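Local coordinates for protein adenylyl-sulfate kinase 1, chloroplastic (Arabidopsis thaliana, PDB 3UIE) that phosphorylates adenosine 5'-phosphosulfate at its 3'-hydroxyl with ATP, giving the activated sulfate donor 3'-phosphoadenylyl sulfate, as a chloroplast homodimer, at residues D60-N63 / V64-L68; D71-K75 / A76-A80; R79-N82 / I83-G87; P107-T110 / D111-C115. All blocks are in the same frame, centred on the assembly; numbering follows the deposited sequence.

Contact 1 (D60-N63 / V64-L68). With ADX (adenosine-5'-phosphosulfate), chain D.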
# COMPACT_ATOMS: atom_id res chain seq x y z
N ASP A 60 -10.66 -1.20 0.05
CA ASP A 60 -11.99 -1.10 -0.51
C ASP A 60 -12.06 -0.00 -1.56
O ASP A 60 -11.57 1.12 -1.36
CB ASP A 60 -13.01 -0.83 0.59
CG ASP A 60 -14.43 -0.88 0.09
OD1 ASP A 60 -14.98 -1.99 -0.03
OD2 ASP A 60 -15.00 0.19 -0.21
N GLY A 61 -12.66 -0.33 -2.70
CA GLY A 61 -12.72 0.60 -3.81
C GLY A 61 -13.20 1.98 -3.40
O GLY A 61 -12.60 2.98 -3.76
N ASP A 62 -14.28 2.04 -2.64
CA ASP A 62 -14.79 3.33 -2.20
C ASP A 62 -13.72 4.09 -1.38
O ASP A 62 -13.39 5.24 -1.68
CB ASP A 62 -16.09 3.18 -1.41
CG ASP A 62 -16.79 4.51 -1.18
OD1 ASP A 62 -16.79 5.36 -2.09
OD2 ASP A 62 -17.33 4.71 -0.07
N ASN A 63 -13.18 3.44 -0.35
CA ASN A 63 -12.16 4.07 0.48
C ASN A 63 -10.99 4.60 -0.33
O ASN A 63 -10.66 5.78 -0.26
CB ASN A 63 -11.63 3.11 1.54
CG ASN A 63 -12.70 2.68 2.53
OD1 ASN A 63 -13.73 3.33 2.67
ND2 ASN A 63 -12.45 1.56 3.22
N VAL A 64 -10.37 3.72 -1.11
CA VAL A 64 -9.18 4.09 -1.88
C VAL A 64 -9.47 5.21 -2.88
O VAL A 64 -8.59 5.99 -3.22
CB VAL A 64 -8.58 2.88 -2.60
CG1 VAL A 64 -7.27 3.27 -3.29
CG2 VAL A 64 -8.33 1.76 -1.61
N ARG A 65 -10.70 5.29 -3.35
CA ARG A 65 -11.06 6.34 -4.30
C ARG A 65 -11.15 7.71 -3.65
O ARG A 65 -11.26 8.73 -4.33
CB ARG A 65 -12.37 6.02 -5.04
CG ARG A 65 -12.17 5.10 -6.23
CD ARG A 65 -13.53 4.68 -6.82
NE ARG A 65 -13.39 4.01 -8.11
CZ ARG A 65 -13.13 4.64 -9.25
NH1 ARG A 65 -12.97 5.96 -9.25
NH2 ARG A 65 -13.02 3.96 -10.38
N HIS A 66 -11.09 7.74 -2.32
CA HIS A 66 -11.04 9.02 -1.60
C HIS A 66 -9.62 9.44 -1.21
O HIS A 66 -9.41 10.55 -0.71
CB HIS A 66 -11.94 8.96 -0.36
CG HIS A 66 -13.40 9.02 -0.69
ND1 HIS A 66 -14.14 7.90 -1.00
CD2 HIS A 66 -14.25 10.07 -0.77
CE1 HIS A 66 -15.39 8.26 -1.25
NE2 HIS A 66 -15.48 9.57 -1.11
N GLY A 67 -8.64 8.57 -1.44
CA GLY A 67 -7.26 8.86 -1.09
C GLY A 67 -6.31 8.69 -2.26
O GLY A 67 -6.16 9.58 -3.10
N LEU A 68 -5.64 7.54 -2.30
CA LEU A 68 -4.70 7.24 -3.38
C LEU A 68 -5.32 7.50 -4.75
O LEU A 68 -4.68 8.06 -5.64
CB LEU A 68 -4.28 5.76 -3.31
CG LEU A 68 -3.33 5.25 -4.40
CD1 LEU A 68 -2.02 6.04 -4.37
CD2 LEU A 68 -3.06 3.75 -4.24
SB ADX D . -14.32 0.04 -10.04
O1B ADX D . -13.42 1.09 -10.42
O2B ADX D . -15.12 -0.35 -11.23
O3B ADX D . -13.60 -1.15 -9.56
PA ADX D . -15.00 0.75 -7.44
O1A ADX D . -13.62 1.34 -7.24
O2A ADX D . -15.21 -0.50 -6.60
O3A ADX D . -15.29 0.52 -8.99
O5' ADX D . -16.03 1.85 -7.01
C5' ADX D . -17.38 1.51 -6.84
C4' ADX D . -18.13 2.37 -5.96
O4' ADX D . -18.23 3.66 -6.54
C3' ADX D . -19.52 1.83 -5.84
O3' ADX D . -19.79 1.61 -4.50
C2' ADX D . -20.38 2.85 -6.27
O2' ADX D . -21.04 3.27 -5.12
C1' ADX D . -19.57 4.00 -6.73
N9 ADX D . -19.89 4.38 -8.08
C8 ADX D . -20.08 5.64 -8.52
N7 ADX D . -20.28 5.61 -9.85
C5 ADX D . -20.22 4.33 -10.26
C6 ADX D . -20.36 3.68 -11.50
N6 ADX D . -20.60 4.45 -12.68
N1 ADX D . -20.26 2.33 -11.58
C2 ADX D . -20.02 1.61 -10.47
N3 ADX D . -19.88 2.20 -9.26
C4 ADX D . -19.97 3.54 -9.13

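Contact 2 (D71-K75 / A76-A80). With ADX (adenosine-5'-phosphosulfate), chain D.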
# COMPACT_ATOMS: atom_id res chain seq x y z
N ASP A 71 -7.98 10.89 -7.74
CA ASP A 71 -7.88 11.54 -9.05
C ASP A 71 -8.60 10.78 -10.16
O ASP A 71 -8.64 11.24 -11.30
CB ASP A 71 -6.42 11.74 -9.43
CG ASP A 71 -5.65 10.44 -9.49
OD1 ASP A 71 -6.00 9.53 -8.71
OD2 ASP A 71 -4.72 10.33 -10.31
N LEU A 72 -9.17 9.62 -9.84
CA LEU A 72 -9.78 8.77 -10.87
C LEU A 72 -11.29 8.90 -10.95
O LEU A 72 -11.97 9.02 -9.94
CB LEU A 72 -9.43 7.30 -10.61
CG LEU A 72 -7.93 7.04 -10.65
CD1 LEU A 72 -7.66 5.55 -10.49
CD2 LEU A 72 -7.36 7.56 -11.95
N SER A 73 -11.81 8.87 -12.18
CA SER A 73 -13.25 8.90 -12.42
C SER A 73 -13.76 7.47 -12.61
O SER A 73 -13.11 6.51 -12.19
CB SER A 73 -13.55 9.71 -13.67
OG SER A 73 -13.16 9.00 -14.84
N PHE A 74 -14.91 7.34 -13.25
CA PHE A 74 -15.45 6.01 -13.56
C PHE A 74 -15.49 5.72 -15.05
O PHE A 74 -16.03 4.71 -15.48
CB PHE A 74 -16.83 5.83 -12.93
CG PHE A 74 -16.79 5.75 -11.43
CD1 PHE A 74 -16.66 4.53 -10.79
CD2 PHE A 74 -16.87 6.90 -10.66
CE1 PHE A 74 -16.61 4.46 -9.41
CE2 PHE A 74 -16.83 6.83 -9.28
CZ PHE A 74 -16.70 5.62 -8.65
N LYS A 75 -14.88 6.60 -15.85
CA LYS A 75 -14.66 6.29 -17.25
C LYS A 75 -13.88 4.98 -17.32
O LYS A 75 -13.18 4.63 -16.38
CB LYS A 75 -13.89 7.42 -17.93
CG LYS A 75 -14.59 8.76 -17.86
CD LYS A 75 -13.65 9.89 -18.21
CE LYS A 75 -14.22 11.24 -17.79
NZ LYS A 75 -13.24 12.34 -17.99
N ALA A 76 -14.01 4.26 -18.42
CA ALA A 76 -13.42 2.92 -18.51
C ALA A 76 -11.92 2.94 -18.24
O ALA A 76 -11.39 2.08 -17.55
CB ALA A 76 -13.71 2.29 -19.87
N GLU A 77 -11.23 3.93 -18.79
CA GLU A 77 -9.78 4.00 -18.62
C GLU A 77 -9.40 4.23 -17.16
O GLU A 77 -8.34 3.79 -16.71
CB GLU A 77 -9.17 5.09 -19.51
CG GLU A 77 -9.76 5.16 -20.91
CD GLU A 77 -11.14 5.80 -20.92
OE1 GLU A 77 -11.42 6.62 -20.02
OE2 GLU A 77 -11.94 5.49 -21.82
N ASP A 78 -10.26 4.93 -16.44
CA ASP A 78 -9.99 5.25 -15.04
C ASP A 78 -10.32 4.07 -14.15
O ASP A 78 -9.70 3.89 -13.10
CB ASP A 78 -10.74 6.51 -14.61
CG ASP A 78 -10.02 7.80 -15.00
OD1 ASP A 78 -9.08 7.75 -15.82
OD2 ASP A 78 -10.38 8.87 -14.47
N ARG A 79 -11.29 3.25 -14.55
CA ARG A 79 -11.55 1.99 -13.85
C ARG A 79 -10.34 1.06 -13.98
O ARG A 79 -9.93 0.43 -13.01
CB ARG A 79 -12.80 1.29 -14.39
CG ARG A 79 -14.12 1.94 -14.01
CD ARG A 79 -15.28 1.03 -14.38
NE ARG A 79 -16.57 1.71 -14.47
CZ ARG A 79 -17.57 1.56 -13.60
NH1 ARG A 79 -17.43 0.74 -12.56
NH2 ARG A 79 -18.71 2.22 -13.78
N ALA A 80 -9.76 0.99 -15.18
CA ALA A 80 -8.57 0.17 -15.40
C ALA A 80 -7.39 0.65 -14.53
O ALA A 80 -6.68 -0.16 -13.92
CB ALA A 80 -8.19 0.17 -16.88
SB ADX D . -14.32 0.04 -10.04
O1B ADX D . -13.42 1.09 -10.42
O2B ADX D . -15.12 -0.35 -11.23
O3B ADX D . -13.60 -1.15 -9.56
PA ADX D . -15.00 0.75 -7.44
O1A ADX D . -13.62 1.34 -7.24
O2A ADX D . -15.21 -0.50 -6.60
O3A ADX D . -15.29 0.52 -8.99
O5' ADX D . -16.03 1.85 -7.01
C5' ADX D . -17.38 1.51 -6.84
C4' ADX D . -18.13 2.37 -5.96
O4' ADX D . -18.23 3.66 -6.54
C3' ADX D . -19.52 1.83 -5.84
O3' ADX D . -19.79 1.61 -4.50
C2' ADX D . -20.38 2.85 -6.27
O2' ADX D . -21.04 3.27 -5.12
C1' ADX D . -19.57 4.00 -6.73
N9 ADX D . -19.89 4.38 -8.08
C8 ADX D . -20.08 5.64 -8.52
N7 ADX D . -20.28 5.61 -9.85
C5 ADX D . -20.22 4.33 -10.26
C6 ADX D . -20.36 3.68 -11.50
N6 ADX D . -20.60 4.45 -12.68
N1 ADX D . -20.26 2.33 -11.58
C2 ADX D . -20.02 1.61 -10.47
N3 ADX D . -19.88 2.20 -9.26
C4 ADX D . -19.97 3.54 -9.13

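Contact 3 (R79-N82 / I83-G87). With ADX (adenosine-5'-phosphosulfate), chain D.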
# COMPACT_ATOMS: atom_id res chain seq x y z
N ARG A 79 -11.29 3.25 -14.55
CA ARG A 79 -11.55 1.99 -13.85
C ARG A 79 -10.34 1.06 -13.98
O ARG A 79 -9.93 0.43 -13.01
CB ARG A 79 -12.80 1.29 -14.39
CG ARG A 79 -14.12 1.94 -14.01
CD ARG A 79 -15.28 1.03 -14.38
NE ARG A 79 -16.57 1.71 -14.47
CZ ARG A 79 -17.57 1.56 -13.60
NH1 ARG A 79 -17.43 0.74 -12.56
NH2 ARG A 79 -18.71 2.22 -13.78
N ALA A 80 -9.76 0.99 -15.18
CA ALA A 80 -8.57 0.17 -15.40
C ALA A 80 -7.39 0.65 -14.53
O ALA A 80 -6.68 -0.16 -13.92
CB ALA A 80 -8.19 0.17 -16.88
N GLU A 81 -7.18 1.96 -14.47
CA GLU A 81 -6.12 2.52 -13.64
C GLU A 81 -6.39 2.30 -12.15
O GLU A 81 -5.48 1.98 -11.39
CB GLU A 81 -5.94 4.02 -13.93
CG GLU A 81 -4.85 4.69 -13.11
CD GLU A 81 -3.45 4.17 -13.42
OE1 GLU A 81 -3.29 3.30 -14.30
OE2 GLU A 81 -2.51 4.65 -12.75
N ASN A 82 -7.65 2.45 -11.76
CA ASN A 82 -8.07 2.17 -10.39
C ASN A 82 -7.68 0.74 -9.99
O ASN A 82 -7.06 0.52 -8.96
CB ASN A 82 -9.58 2.35 -10.27
CG ASN A 82 -10.10 2.14 -8.86
OD1 ASN A 82 -9.56 2.69 -7.90
ND2 ASN A 82 -11.14 1.34 -8.73
N ILE A 83 -8.05 -0.21 -10.84
CA ILE A 83 -7.78 -1.63 -10.60
C ILE A 83 -6.27 -1.87 -10.61
O ILE A 83 -5.74 -2.59 -9.76
CB ILE A 83 -8.45 -2.51 -11.69
CG1 ILE A 83 -9.98 -2.41 -11.60
CG2 ILE A 83 -7.96 -3.96 -11.61
CD1 ILE A 83 -10.71 -2.88 -12.88
N ARG A 84 -5.60 -1.29 -11.59
CA ARG A 84 -4.16 -1.47 -11.70
C ARG A 84 -3.45 -1.03 -10.43
O ARG A 84 -2.62 -1.76 -9.89
CB ARG A 84 -3.60 -0.68 -12.89
CG ARG A 84 -2.11 -0.90 -13.09
CD ARG A 84 -1.49 0.10 -14.05
NE ARG A 84 -1.32 1.43 -13.46
CZ ARG A 84 -0.28 1.80 -12.71
NH1 ARG A 84 0.69 0.93 -12.42
NH2 ARG A 84 -0.21 3.04 -12.24
N ARG A 85 -3.76 0.17 -9.95
CA ARG A 85 -3.08 0.69 -8.75
C ARG A 85 -3.42 -0.16 -7.54
O ARG A 85 -2.54 -0.46 -6.73
CB ARG A 85 -3.46 2.14 -8.47
CG ARG A 85 -2.97 3.15 -9.50
CD ARG A 85 -3.37 4.56 -9.06
NE ARG A 85 -3.21 5.55 -10.12
CZ ARG A 85 -3.66 6.80 -10.03
NH1 ARG A 85 -4.29 7.20 -8.93
NH2 ARG A 85 -3.49 7.63 -11.04
N VAL A 86 -4.68 -0.56 -7.41
CA VAL A 86 -5.05 -1.41 -6.28
C VAL A 86 -4.31 -2.74 -6.32
O VAL A 86 -3.86 -3.22 -5.28
CB VAL A 86 -6.58 -1.61 -6.16
CG1 VAL A 86 -6.89 -2.67 -5.12
CG2 VAL A 86 -7.25 -0.30 -5.78
N GLY A 87 -4.17 -3.33 -7.50
CA GLY A 87 -3.38 -4.56 -7.65
C GLY A 87 -1.94 -4.38 -7.20
O GLY A 87 -1.36 -5.25 -6.53
SB ADX D . -14.32 0.04 -10.04
O1B ADX D . -13.42 1.09 -10.42
O2B ADX D . -15.12 -0.35 -11.23
O3B ADX D . -13.60 -1.15 -9.56
PA ADX D . -15.00 0.75 -7.44
O1A ADX D . -13.62 1.34 -7.24
O2A ADX D . -15.21 -0.50 -6.60
O3A ADX D . -15.29 0.52 -8.99
O5' ADX D . -16.03 1.85 -7.01
C5' ADX D . -17.38 1.51 -6.84
C4' ADX D . -18.13 2.37 -5.96
O4' ADX D . -18.23 3.66 -6.54
C3' ADX D . -19.52 1.83 -5.84
O3' ADX D . -19.79 1.61 -4.50
C2' ADX D . -20.38 2.85 -6.27
O2' ADX D . -21.04 3.27 -5.12
C1' ADX D . -19.57 4.00 -6.73
N9 ADX D . -19.89 4.38 -8.08
C8 ADX D . -20.08 5.64 -8.52
N7 ADX D . -20.28 5.61 -9.85
C5 ADX D . -20.22 4.33 -10.26
C6 ADX D . -20.36 3.68 -11.50
N6 ADX D . -20.60 4.45 -12.68
N1 ADX D . -20.26 2.33 -11.58
C2 ADX D . -20.02 1.61 -10.47
N3 ADX D . -19.88 2.20 -9.26
C4 ADX D . -19.97 3.54 -9.13
O HOH W 1 -2.46 7.31 -13.76

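Contact 4 (P107-T110 / D111-C115)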
# COMPACT_ATOMS: atom_id res chain seq x y z
N PRO A 107 -14.71 -4.49 -12.83
CA PRO A 107 -15.59 -5.17 -13.79
C PRO A 107 -14.88 -5.85 -14.96
O PRO A 107 -15.45 -6.75 -15.54
CB PRO A 107 -16.49 -4.03 -14.29
CG PRO A 107 -15.63 -2.81 -14.15
CD PRO A 107 -14.83 -3.02 -12.89
N TYR A 108 -13.66 -5.42 -15.29
CA TYR A 108 -13.00 -5.88 -16.50
C TYR A 108 -12.05 -7.05 -16.23
O TYR A 108 -11.14 -6.98 -15.40
CB TYR A 108 -12.25 -4.72 -17.16
CG TYR A 108 -13.09 -3.47 -17.32
CD1 TYR A 108 -14.44 -3.55 -17.68
CD2 TYR A 108 -12.55 -2.22 -17.11
CE1 TYR A 108 -15.21 -2.40 -17.83
CE2 TYR A 108 -13.31 -1.07 -17.25
CZ TYR A 108 -14.63 -1.16 -17.60
OH TYR A 108 -15.37 -0.00 -17.74
N ARG A 109 -12.28 -8.12 -16.97
CA ARG A 109 -11.55 -9.38 -16.82
C ARG A 109 -10.06 -9.17 -17.07
O ARG A 109 -9.21 -9.63 -16.31
CB ARG A 109 -12.16 -10.37 -17.83
CG ARG A 109 -11.79 -11.82 -17.67
CD ARG A 109 -12.62 -12.68 -18.66
NE ARG A 109 -14.01 -12.81 -18.23
CZ ARG A 109 -15.08 -12.60 -19.00
NH1 ARG A 109 -14.95 -12.26 -20.27
NH2 ARG A 109 -16.29 -12.75 -18.49
N THR A 110 -9.74 -8.45 -18.15
CA THR A 110 -8.35 -8.19 -18.50
C THR A 110 -7.61 -7.48 -17.38
O THR A 110 -6.42 -7.74 -17.14
CB THR A 110 -8.24 -7.37 -19.82
OG1 THR A 110 -6.86 -7.26 -20.21
CG2 THR A 110 -8.83 -5.98 -19.64
N ASP A 111 -8.28 -6.56 -16.69
CA ASP A 111 -7.63 -5.81 -15.63
C ASP A 111 -7.45 -6.63 -14.35
O ASP A 111 -6.41 -6.55 -13.71
CB ASP A 111 -8.36 -4.50 -15.35
CG ASP A 111 -8.36 -3.58 -16.54
OD1 ASP A 111 -7.29 -3.40 -17.14
OD2 ASP A 111 -9.44 -3.06 -16.89
N ARG A 112 -8.46 -7.43 -13.99
CA ARG A 112 -8.26 -8.35 -12.86
C ARG A 112 -7.17 -9.37 -13.17
O ARG A 112 -6.39 -9.72 -12.29
CB ARG A 112 -9.55 -9.07 -12.45
CG ARG A 112 -10.69 -8.16 -12.03
CD ARG A 112 -11.81 -9.00 -11.37
NE ARG A 112 -12.22 -10.11 -12.24
CZ ARG A 112 -13.21 -10.04 -13.13
NH1 ARG A 112 -13.90 -8.91 -13.28
NH2 ARG A 112 -13.50 -11.10 -13.88
N ASP A 113 -7.13 -9.88 -14.40
CA ASP A 113 -6.10 -10.86 -14.76
C ASP A 113 -4.69 -10.27 -14.66
O ASP A 113 -3.74 -10.97 -14.30
CB ASP A 113 -6.33 -11.44 -16.17
CG ASP A 113 -7.62 -12.25 -16.26
OD1 ASP A 113 -8.20 -12.62 -15.20
OD2 ASP A 113 -8.04 -12.53 -17.39
N ALA A 114 -4.56 -8.99 -14.98
CA ALA A 114 -3.26 -8.34 -14.87
C ALA A 114 -2.82 -8.22 -13.41
O ALA A 114 -1.64 -8.36 -13.10
CB ALA A 114 -3.27 -6.97 -15.55
N CYS A 115 -3.77 -8.01 -12.50
CA CYS A 115 -3.44 -7.98 -11.08
C CYS A 115 -2.95 -9.34 -10.63
O CYS A 115 -2.01 -9.45 -9.85
CB CYS A 115 -4.65 -7.57 -10.24
SG CYS A 115 -5.17 -5.89 -10.53

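Contact 1 (D60-N63 / V64-L68)
D62 and H66 meet across the end of a short helix, their side chains crossing with the carboxylate and imidazole planes 84° apart. The ring turns its ND1 edge back onto the chain: ND1 donates to the backbone O of D62 at 2.8 Å, coming from above the carbonyl plane, while H66 CE1 lies 3.3 Å from D62 OD1. With CG anti to its carbonyl carbon (chi1 -74°), the ring of H66 lies back toward D62, and an imidazole suits the place because its ring N-H can close off a helical carbonyl. The backbone N of H66 bonds to N63 O at 2.9 Å. R65 leaves in another direction. Its chain runs straight from CG to NE along G61 O and on to the bound adenosine-5'-phosphosulfate, where NE donates to the phosphate oxygen O1A (2.8 Å) and NH2 to the sulfate oxygen O1B (2.9 Å, N-H...O angle 177°). A side chain at G61 would run into phosphate oxygen O2A, consistent with a glycine here. D60 caps the helix weakly and bonds to S39 of the ATP site. One arginine thus bridges both anionic groups of the substrate and is likely to offset their negative charge.

Contact 2 (D71-K75 / A76-A80)
The chain runs from an irregular loop into helix 76-95 at K75, the N-cap residue, whose O accepts from R79 N at 3.0 Å. Across the start of the helix, S73 of the loop and D78 of the first turn bond together: D78 OD2 takes S73 N at 2.7 Å on its anti side and S73 OG at 2.8 Å from above the carboxylate plane. The serine oxygen also accepts from K75 N, an ST turn. Serine suits this place because its hydroxyl both gives and receives, OG standing between the backbone N and carbonyl carbon (chi1 73°). F74 lays one face on the adenine of adenosine-5'-phosphosulfate, N7 standing 3.5 Å above the ring centre, and R65 makes a cation-pi contact with the other face of the F74 ring. R79 reaches past F74, its extended chain putting NH1 2.9 Å from sulfate oxygen O2B and NH2 2.7 Å from adenine N1. Its NE bonds weakly to F74 O. An alanine in place of F74 would remove the stacking surface, and the adenine would probably be left free to shift while R65 lost its aromatic partner. The base lies between a phenyl face and an arginine at its edge, and the same guanidinium is likely to offset part of the sulfate charge.

Contact 3 (R79-N82 / I83-G87)
Both segments belong to a single unbroken helix, 76-95, and its i to i+4 backbone bonds join them: I83 N to R79 O, R84 N to A80 O, R85 N to E81 O and V86 N to N82 O, all between 2.8 and 3.0 Å. On one flank E81 is shared by two arginines. Its side chain leaves with CG anti to the backbone N (chi1 180°) and bends at chi2, which carries the carboxylate along the helix beside R84. That arginine grips it side-on, NE to OE1 at 2.8 Å and NH2 to OE2 at 2.9 Å, both oxygens close to the guanidinium plane. R85 comes across instead, with its guanidinium plane 87° from the carboxylate; its NE meets OE2 at 2.9 Å on the anti side. OE2 thus serves two arginine donors, both on the same face of its plane, and a water bonded to R85 NH2 adds a weak third. The result is an i, i+3, i+4 salt-bridge network, as helical spacing allows, and it lies at the dimer interface: R84 NH2 also bonds to L68 O of the second subunit, while R85 NH1 pairs with D71 of its own chain. The other flank faces the substrate. N82 sends ND2 to the sulfate oxygen O1B of adenosine-5'-phosphosulfate at 2.8 Å and, more weakly, to phosphate oxygen O1A at 2.9 Å. An asparagine fits because its amide N-H groups can donate to both anionic groups, while N69 ND2 bonds to OD1 and fixes which way the amide is turned. I83 packs against W29 of strand 26-31.

Contact 4 (P107-T110 / D111-C115)
Y108 and D111 lie side by side where helix 109-117 begins. Theirs is a van der Waals contact of a carboxylate oxygen with a ring edge, the planes 61° apart and not hydrogen-bonded: D111 OD2 sits 3.2 Å from Y108 CD2, close to the ring plane. P107 CG covers part of one ring face. The backbone bonds come next. Y108, the N-cap residue, offers O to R112 N at 3.1 Å and weakly to D111 N; D113 N follows with R109 O at 2.8 Å. An acidic residue at D111 suits this first turn, where its negative charge probably interacts favourably with the helix dipole. A leucine in place of D111 would have no carboxylate, so the start of the helix would probably lose that favourable charge and the ring edge of Y108 the oxygen packed against it. Among the charged groups, R112 bends at chi3 (-53°), which folds its guanidinium back over R109 CA, 3.8 Å from its plane. From there NE forms a salt bridge with E126 of strand 124-129, and NH1 and NH2 bond S106 O and E164 O, so a long, many-donor arginine fits this buried place. Y108, whose OH bonds D161, and D111 rest on A76, R79 and A80 of helix 76-95, while R112 and C115 touch W29 of strand 26-31.

How the contacts relate
Contacts 1, 2 and 3 all touch the same adenosine-5'-phosphosulfate. Contacts 1 and 2, with centres 12 Å apart, are joined by a probable hydrogen bond from R65 NH1 to S73 O, 3.0 Å. Contacts 2 and 3 share R79 and A80, and L72 CD1, 3.4 Å from N82 N, packs the loop back against the helix. Contacts 1 and 3 both reach the second subunit. Contact 4 lies about 8 Å from contact 1 at the nearest atoms but touches contacts 2 and 3, with Y108 OH 3.5 Å from R79 CD and C115 SG 3.6 Å from G87 CA. Its P107 touches the substrate and follows S106, probably the phosphoserine intermediate as in related enzymes.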